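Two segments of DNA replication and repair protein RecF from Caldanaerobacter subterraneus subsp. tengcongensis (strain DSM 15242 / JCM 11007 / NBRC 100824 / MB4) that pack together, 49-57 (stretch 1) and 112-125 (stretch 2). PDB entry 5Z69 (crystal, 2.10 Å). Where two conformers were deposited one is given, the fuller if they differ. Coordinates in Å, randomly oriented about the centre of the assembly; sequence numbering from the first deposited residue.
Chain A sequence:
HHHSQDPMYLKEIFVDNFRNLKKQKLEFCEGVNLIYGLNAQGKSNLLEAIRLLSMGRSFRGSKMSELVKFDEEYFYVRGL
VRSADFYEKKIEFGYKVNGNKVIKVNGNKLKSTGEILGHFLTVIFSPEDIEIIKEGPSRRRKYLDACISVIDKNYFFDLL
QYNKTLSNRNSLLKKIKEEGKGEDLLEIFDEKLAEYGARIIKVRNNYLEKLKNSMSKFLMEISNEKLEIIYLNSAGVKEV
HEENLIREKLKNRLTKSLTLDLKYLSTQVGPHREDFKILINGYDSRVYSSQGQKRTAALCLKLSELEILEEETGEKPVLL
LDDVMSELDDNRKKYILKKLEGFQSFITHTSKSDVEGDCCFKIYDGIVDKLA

Stretch 1 49-57: AIRLLSMGR
Stretch 2, residues 112-125: STGEILGHFLTVIF

The C-terminal end of a helix packs against a 3-10 turn (114-116), the loop after it and strand 122-125, through a short polar chain flanked by apolar contacts. Helix 49-55 and strand 122-125 run at 134° between their N-to-C directions, with axes 8.9 Å apart at closest approach. In register, Ser54 CA lies 5.1 Å from Phe120 CA, Met55 CA 6.0 Å from Leu117 CA, and Gly56 CA 6.2 Å from Thr113 CA.

The polar chain is directional. Arg51 (t, p, t) donates from NH1 to Thr122 OG1 at 2.8 Å. Thr122 (p) donates from OG1 to Ser54 OG at 2.7 Å. Ser54 (m) donates from OG to Phe120 O at 2.6 Å. Ile124 CG2 covers one guanidinium face, 3.6 Å from Arg51 NE.

The CA-to-CB bond of Phe120 points toward the other stretch; chi1 is t and chi2 55°. Its CE2 is 3.8 Å from Ile50 CG2, and its CD2 is 3.8 Å from Leu53 CB. Ile116 (t, t) places CD1 3.5 Å from Leu53 O.

Gly56 is the first residue past the helix to leave helical phi/psi (71/21); positive phi by itself favours glycine. A CB there would sit 2.9 Å from Thr113 CG2, a clash.

The Leu117-Gly118 peptide is cis. One water joins the stretches, 2.8 Å from Leu53 O, 2.5 Å from Ile116 O and 2.9 Å from Phe120 N.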

# COMPACT_ATOMS: atom_id res chain seq x y z
N ALA A 49 34.50 -9.20 -2.09
CA ALA A 49 35.46 -8.71 -3.08
C ALA A 49 35.04 -9.10 -4.50
O ALA A 49 35.15 -8.31 -5.43
CB ALA A 49 36.86 -9.24 -2.76
N ILE A 50 34.56 -10.32 -4.66
CA ILE A 50 34.10 -10.76 -5.98
C ILE A 50 32.86 -9.98 -6.43
O ILE A 50 32.80 -9.51 -7.56
CB ILE A 50 33.81 -12.25 -6.00
CG1 ILE A 50 35.10 -13.00 -5.71
CG2 ILE A 50 33.23 -12.66 -7.36
CD1 ILE A 50 34.91 -14.42 -5.24
N ARG A 51 31.88 -9.82 -5.53
CA ARG A 51 30.65 -9.09 -5.85
C ARG A 51 30.90 -7.60 -6.13
O ARG A 51 30.16 -6.95 -6.88
CB ARG A 51 29.65 -9.26 -4.71
CG ARG A 51 28.33 -8.52 -4.89
CD ARG A 51 27.50 -9.05 -6.04
NE ARG A 51 26.16 -8.47 -6.00
CZ ARG A 51 25.27 -8.50 -6.99
NH1 ARG A 51 25.55 -9.11 -8.14
NH2 ARG A 51 24.09 -7.91 -6.82
N LEU A 52 31.95 -7.05 -5.52
CA LEU A 52 32.38 -5.68 -5.78
C LEU A 52 32.65 -5.40 -7.27
O LEU A 52 32.35 -4.31 -7.78
CB LEU A 52 33.64 -5.37 -4.96
CG LEU A 52 34.35 -4.03 -5.20
CD1 LEU A 52 33.59 -2.94 -4.42
CD2 LEU A 52 35.83 -4.09 -4.77
N LEU A 53 33.24 -6.39 -7.95
CA LEU A 53 33.56 -6.30 -9.38
C LEU A 53 32.29 -6.21 -10.23
O LEU A 53 32.34 -5.71 -11.36
CB LEU A 53 34.43 -7.50 -9.84
CG LEU A 53 35.93 -7.58 -9.52
CD1 LEU A 53 36.06 -7.34 -8.12
CD2 LEU A 53 36.50 -8.96 -9.73
N SER A 54 31.15 -6.66 -9.70
CA SER A 54 29.86 -6.57 -10.40
C SER A 54 29.13 -5.26 -10.11
O SER A 54 28.57 -4.63 -11.00
CB SER A 54 28.93 -7.72 -10.02
OG SER A 54 29.38 -8.97 -10.50
N MET A 55 29.11 -4.87 -8.84
CA MET A 55 28.25 -3.78 -8.41
C MET A 55 28.98 -2.48 -8.01
O MET A 55 28.35 -1.42 -7.92
CB MET A 55 27.40 -4.25 -7.24
CG MET A 55 26.54 -5.48 -7.56
SD MET A 55 25.45 -5.20 -8.97
CE MET A 55 24.28 -4.07 -8.20
N GLY A 56 30.27 -2.57 -7.76
CA GLY A 56 30.99 -1.39 -7.30
C GLY A 56 30.64 -0.99 -5.87
O GLY A 56 30.84 0.16 -5.47
N ARG A 57 30.11 -1.93 -5.10
CA ARG A 57 29.82 -1.67 -3.69
C ARG A 57 29.78 -2.97 -2.91
O ARG A 57 29.84 -4.06 -3.50
CB ARG A 57 28.47 -0.94 -3.53
CG ARG A 57 27.32 -1.84 -3.91
CD ARG A 57 26.02 -1.08 -3.87
NE ARG A 57 24.93 -1.92 -4.35
CZ ARG A 57 23.66 -1.55 -4.38
NH1 ARG A 57 23.30 -0.35 -3.94
NH2 ARG A 57 22.74 -2.39 -4.84
N SER A 112 32.21 7.12 -13.90
CA SER A 112 31.41 6.97 -12.68
C SER A 112 31.37 5.53 -12.23
O SER A 112 31.72 4.61 -12.99
CB SER A 112 29.98 7.49 -12.86
OG SER A 112 29.40 6.94 -14.02
N THR A 113 30.97 5.33 -10.99
CA THR A 113 30.97 4.00 -10.41
C THR A 113 29.91 3.13 -11.09
O THR A 113 30.17 1.95 -11.36
CB THR A 113 30.74 4.07 -8.88
OG1 THR A 113 31.83 4.78 -8.28
CG2 THR A 113 30.67 2.67 -8.27
N GLY A 114 28.77 3.73 -11.44
CA GLY A 114 27.66 3.00 -12.03
C GLY A 114 28.00 2.40 -13.38
O GLY A 114 27.32 1.51 -13.86
N GLU A 115 29.06 2.88 -14.01
CA GLU A 115 29.44 2.36 -15.31
C GLU A 115 30.09 0.99 -15.20
O GLU A 115 30.36 0.34 -16.21
CB GLU A 115 30.38 3.34 -16.02
CG GLU A 115 29.66 4.59 -16.50
CD GLU A 115 30.61 5.64 -17.03
OE1 GLU A 115 31.58 5.27 -17.73
OE2 GLU A 115 30.41 6.84 -16.72
N ILE A 116 30.34 0.55 -13.97
CA ILE A 116 30.85 -0.81 -13.77
C ILE A 116 29.79 -1.91 -14.04
O ILE A 116 30.15 -3.05 -14.36
CB ILE A 116 31.41 -0.97 -12.35
CG1 ILE A 116 32.42 -2.12 -12.33
CG2 ILE A 116 30.27 -1.26 -11.36
CD1 ILE A 116 33.12 -2.28 -10.99
N LEU A 117 28.49 -1.61 -13.92
CA LEU A 117 27.44 -2.62 -14.21
C LEU A 117 27.37 -2.98 -15.73
O LEU A 117 27.64 -2.10 -16.54
CB LEU A 117 26.07 -2.09 -13.77
CG LEU A 117 25.89 -1.25 -12.48
CD1 LEU A 117 24.54 -0.59 -12.47
CD2 LEU A 117 26.03 -2.08 -11.23
N GLY A 118 27.02 -4.18 -16.18
CA GLY A 118 27.38 -5.48 -15.69
C GLY A 118 28.43 -5.97 -16.71
O GLY A 118 28.20 -6.75 -17.65
N HIS A 119 29.63 -5.44 -16.54
CA HIS A 119 30.80 -5.97 -17.22
C HIS A 119 31.03 -7.39 -16.73
O HIS A 119 31.50 -8.25 -17.47
CB HIS A 119 32.03 -5.08 -16.95
CG HIS A 119 32.02 -3.80 -17.73
ND1 HIS A 119 32.41 -3.73 -19.06
CD2 HIS A 119 31.66 -2.54 -17.37
CE1 HIS A 119 32.28 -2.49 -19.48
NE2 HIS A 119 31.82 -1.75 -18.48
N PHE A 120 30.71 -7.61 -15.47
CA PHE A 120 30.83 -8.91 -14.81
C PHE A 120 29.54 -9.20 -14.06
O PHE A 120 29.23 -8.52 -13.07
CB PHE A 120 32.02 -8.92 -13.84
CG PHE A 120 32.14 -10.17 -12.99
CD1 PHE A 120 32.20 -11.43 -13.58
CD2 PHE A 120 32.28 -10.08 -11.61
CE1 PHE A 120 32.34 -12.58 -12.81
CE2 PHE A 120 32.44 -11.23 -10.83
CZ PHE A 120 32.45 -12.48 -11.43
N LEU A 121 28.77 -10.19 -14.52
CA LEU A 121 27.47 -10.47 -13.87
C LEU A 121 27.55 -11.58 -12.84
O LEU A 121 28.05 -12.68 -13.12
CB LEU A 121 26.41 -10.87 -14.92
CG LEU A 121 26.17 -9.83 -16.01
CD1 LEU A 121 25.32 -10.38 -17.13
CD2 LEU A 121 25.49 -8.65 -15.34
N THR A 122 27.04 -11.28 -11.65
CA THR A 122 26.92 -12.25 -10.58
C THR A 122 25.49 -12.20 -10.02
O THR A 122 24.79 -11.22 -10.19
CB THR A 122 27.89 -11.95 -9.40
OG1 THR A 122 27.77 -10.56 -9.07
CG2 THR A 122 29.36 -12.27 -9.76
N VAL A 123 25.07 -13.28 -9.38
CA VAL A 123 23.91 -13.25 -8.49
C VAL A 123 24.38 -13.82 -7.17
O VAL A 123 25.01 -14.87 -7.14
CB VAL A 123 22.73 -14.08 -9.03
CG1 VAL A 123 21.54 -14.03 -8.05
CG2 VAL A 123 22.34 -13.56 -10.40
N ILE A 124 24.10 -13.12 -6.08
CA ILE A 124 24.58 -13.56 -4.78
C ILE A 124 23.39 -13.97 -3.93
O ILE A 124 22.43 -13.23 -3.81
CB ILE A 124 25.42 -12.47 -4.07
CG1 ILE A 124 25.80 -12.92 -2.66
CG2 ILE A 124 24.70 -11.11 -4.06
CD1 ILE A 124 27.10 -12.30 -2.17
N PHE A 125 23.48 -15.17 -3.36
CA PHE A 125 22.45 -15.73 -2.50
C PHE A 125 23.03 -15.70 -1.11
O PHE A 125 24.12 -16.20 -0.90
CB PHE A 125 22.09 -17.17 -2.89
CG PHE A 125 21.58 -17.34 -4.29
CD1 PHE A 125 22.44 -17.32 -5.39
CD2 PHE A 125 20.22 -17.57 -4.52
CE1 PHE A 125 21.95 -17.50 -6.69
CE2 PHE A 125 19.73 -17.75 -5.82
CZ PHE A 125 20.59 -17.71 -6.90
O HOH W 1 30.62 -5.38 -13.58